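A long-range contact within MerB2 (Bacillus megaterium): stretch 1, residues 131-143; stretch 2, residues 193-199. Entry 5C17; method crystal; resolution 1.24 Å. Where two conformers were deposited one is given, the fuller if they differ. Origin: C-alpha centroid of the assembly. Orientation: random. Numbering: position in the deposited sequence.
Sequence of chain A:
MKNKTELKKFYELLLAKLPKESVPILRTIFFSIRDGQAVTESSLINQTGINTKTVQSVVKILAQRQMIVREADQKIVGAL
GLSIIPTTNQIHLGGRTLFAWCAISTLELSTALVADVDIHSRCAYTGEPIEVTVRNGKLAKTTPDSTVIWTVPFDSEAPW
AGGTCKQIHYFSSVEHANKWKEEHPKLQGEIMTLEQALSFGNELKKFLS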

# COMPACT_ATOMS: atom_id res chain seq x y z
N GLU A 131 -14.65 -1.21 9.61
CA GLU A 131 -13.69 -1.01 10.69
C GLU A 131 -12.98 -2.32 10.98
O GLU A 131 -13.63 -3.35 11.15
CB GLU A 131 -14.37 -0.48 11.94
CG GLU A 131 -15.00 0.88 11.72
CD GLU A 131 -15.30 1.63 13.00
OE1 GLU A 131 -15.46 2.87 12.94
OE2 GLU A 131 -15.37 1.00 14.08
N VAL A 132 -11.66 -2.26 11.03
CA VAL A 132 -10.83 -3.42 11.32
C VAL A 132 -9.75 -2.96 12.28
O VAL A 132 -9.17 -1.90 12.09
CB VAL A 132 -10.15 -3.99 10.06
CG1 VAL A 132 -9.30 -5.19 10.41
CG2 VAL A 132 -11.20 -4.39 9.02
N THR A 133 -9.47 -3.75 13.32
CA THR A 133 -8.32 -3.46 14.16
C THR A 133 -7.43 -4.70 14.25
O THR A 133 -7.90 -5.84 14.14
CB THR A 133 -8.68 -2.97 15.57
OG1 THR A 133 -9.36 -4.01 16.27
CG2 THR A 133 -9.58 -1.74 15.52
N VAL A 134 -6.15 -4.44 14.45
CA VAL A 134 -5.15 -5.48 14.58
C VAL A 134 -4.38 -5.23 15.87
O VAL A 134 -3.94 -4.11 16.12
CB VAL A 134 -4.18 -5.49 13.38
CG1 VAL A 134 -3.19 -6.64 13.50
CG2 VAL A 134 -4.95 -5.58 12.05
N ARG A 135 -4.24 -6.28 16.67
CA ARG A 135 -3.55 -6.21 17.96
C ARG A 135 -2.56 -7.38 18.04
O ARG A 135 -2.96 -8.56 18.01
CB ARG A 135 -4.56 -6.27 19.10
CG ARG A 135 -5.59 -5.15 19.14
CD ARG A 135 -4.97 -3.83 19.52
NE ARG A 135 -5.94 -2.74 19.56
CZ ARG A 135 -6.17 -1.88 18.57
NH1 ARG A 135 -5.51 -1.99 17.42
NH2 ARG A 135 -7.07 -0.92 18.72
N ASN A 136 -1.27 -7.07 18.13
CA ASN A 136 -0.21 -8.09 18.15
C ASN A 136 -0.34 -9.10 17.02
O ASN A 136 -0.16 -10.29 17.20
CB ASN A 136 -0.18 -8.81 19.50
CG ASN A 136 0.41 -7.96 20.57
OD1 ASN A 136 0.94 -6.89 20.28
ND2 ASN A 136 0.35 -8.43 21.82
N GLY A 137 -0.64 -8.60 15.83
CA GLY A 137 -0.70 -9.42 14.64
C GLY A 137 -2.00 -10.16 14.43
O GLY A 137 -2.16 -10.84 13.42
N LYS A 138 -2.93 -10.02 15.37
CA LYS A 138 -4.19 -10.77 15.32
C LYS A 138 -5.33 -9.81 15.02
O LYS A 138 -5.41 -8.73 15.59
CB LYS A 138 -4.44 -11.46 16.66
CG LYS A 138 -5.59 -12.43 16.67
CD LYS A 138 -5.72 -13.07 18.04
CE LYS A 138 -6.66 -14.27 18.01
NZ LYS A 138 -8.07 -13.84 17.88
N LEU A 139 -6.22 -10.21 14.13
CA LEU A 139 -7.41 -9.42 13.88
C LEU A 139 -8.24 -9.39 15.16
O LEU A 139 -8.47 -10.42 15.78
CB LEU A 139 -8.22 -10.03 12.75
CG LEU A 139 -7.55 -9.88 11.38
CD1 LEU A 139 -8.11 -10.90 10.39
CD2 LEU A 139 -7.68 -8.45 10.83
N ALA A 140 -8.65 -8.20 15.57
CA ALA A 140 -9.51 -8.02 16.74
C ALA A 140 -10.90 -7.60 16.24
O ALA A 140 -11.74 -8.46 16.00
CB ALA A 140 -8.89 -6.99 17.69
N LYS A 141 -11.14 -6.31 16.05
CA LYS A 141 -12.45 -5.87 15.54
C LYS A 141 -12.49 -6.11 14.04
O LYS A 141 -11.50 -5.91 13.35
CB LYS A 141 -12.63 -4.37 15.84
CG LYS A 141 -14.04 -3.79 15.59
CD LYS A 141 -14.02 -2.25 15.65
CE LYS A 141 -15.39 -1.63 15.94
NZ LYS A 141 -16.39 -1.81 14.84
N THR A 142 -13.65 -6.54 13.54
CA THR A 142 -13.90 -6.51 12.11
C THR A 142 -15.38 -6.32 11.93
O THR A 142 -16.17 -7.21 12.25
CB THR A 142 -13.44 -7.80 11.38
OG1 THR A 142 -12.03 -7.97 11.54
CG2 THR A 142 -13.76 -7.75 9.91
N THR A 143 -15.78 -5.16 11.43
CA THR A 143 -17.18 -4.87 11.17
C THR A 143 -17.32 -4.27 9.79
O THR A 143 -16.62 -3.31 9.48
CB THR A 143 -17.80 -3.93 12.22
OG1 THR A 143 -17.14 -2.66 12.19
CG2 THR A 143 -17.70 -4.53 13.60
N THR A 193 -8.76 -13.04 1.96
CA THR A 193 -9.17 -12.80 3.33
C THR A 193 -8.30 -11.73 3.96
O THR A 193 -7.19 -11.41 3.48
CB THR A 193 -9.04 -14.07 4.17
OG1 THR A 193 -7.66 -14.41 4.29
CG2 THR A 193 -9.84 -15.23 3.56
N LEU A 194 -8.79 -11.20 5.07
CA LEU A 194 -8.02 -10.21 5.80
C LEU A 194 -6.75 -10.81 6.40
O LEU A 194 -5.70 -10.15 6.41
CB LEU A 194 -8.88 -9.58 6.91
CG LEU A 194 -10.21 -9.00 6.47
CD1 LEU A 194 -10.82 -8.16 7.57
CD2 LEU A 194 -10.11 -8.20 5.18
N GLU A 195 -6.82 -12.05 6.87
CA GLU A 195 -5.62 -12.72 7.39
C GLU A 195 -4.56 -12.83 6.31
O GLU A 195 -3.37 -12.63 6.57
CB GLU A 195 -5.96 -14.12 7.96
CG GLU A 195 -6.59 -14.08 9.35
CD GLU A 195 -6.77 -15.47 10.00
OE1 GLU A 195 -6.17 -16.47 9.52
OE2 GLU A 195 -7.51 -15.54 11.00
N GLN A 196 -4.97 -13.16 5.09
CA GLN A 196 -4.02 -13.26 3.99
C GLN A 196 -3.37 -11.89 3.71
O GLN A 196 -2.16 -11.80 3.46
CB GLN A 196 -4.69 -13.82 2.73
CG GLN A 196 -5.08 -15.29 2.88
CD GLN A 196 -6.21 -15.83 1.96
OE1 GLN A 196 -6.82 -15.11 1.14
NE2 GLN A 196 -6.48 -17.12 2.11
N ALA A 197 -4.15 -10.81 3.77
CA ALA A 197 -3.60 -9.48 3.52
C ALA A 197 -2.57 -9.12 4.58
O ALA A 197 -1.54 -8.52 4.27
CB ALA A 197 -4.71 -8.44 3.45
N LEU A 198 -2.83 -9.48 5.83
CA LEU A 198 -1.84 -9.25 6.88
C LEU A 198 -0.53 -9.93 6.54
O LEU A 198 0.54 -9.35 6.71
CB LEU A 198 -2.35 -9.76 8.22
CG LEU A 198 -3.25 -8.82 9.00
CD1 LEU A 198 -3.89 -9.55 10.16
CD2 LEU A 198 -2.46 -7.62 9.49
N SER A 199 -0.61 -11.16 6.07
CA SER A 199 0.61 -11.92 5.78
C SER A 199 1.40 -11.31 4.62
O SER A 199 2.61 -11.51 4.52
CB SER A 199 0.27 -13.38 5.49
OG SER A 199 -0.17 -13.51 4.16

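No hydrogen bond or salt bridge joins the hairpin of residues 131-143 to the helix of residues 194-199; the contact, which buries 293 Å² in total, is mainly van der Waals packing of apolar side chains. Leu 139 sits at the centre, its CB directed toward the helix and its side chain (chi1 m, chi2 t) reaching three residues: CD1 lies 3.8 Å from Leu 194 CB and 3.7 Å from Glu 195 CG, while CG lies 3.9 Å from Leu 198 CD1. Leu 194 and Leu 198, one helical turn apart, both point toward the hairpin. Leu 194 CD1 packs 4.1 Å from Val 132 CG2; Leu 198 CD2 meets Val 134 CG2 at 4.1 Å. Alternation along the strand puts both valines on this face, buried and directed toward the helix, so that their methyls pack on the leucines without leaving a polar side-chain group unpaired. Thr 142 CG2 comes within 3.8 Å of Leu 194 CD1; Thr 142 OG1, also near this methyl, donates to Lys 141 O (2.8 Å), which satisfies the hydroxyl within the hairpin. At the exposed edge, Glu 195 contributes its aliphatic CG, and Gly 137, whose positive phi suits the type I' turn, brings its O within 3.9 Å of Leu 198 CD1. Thr 193 caps the helix: its OG1 accepts from Gln 196 N at 3.1 Å.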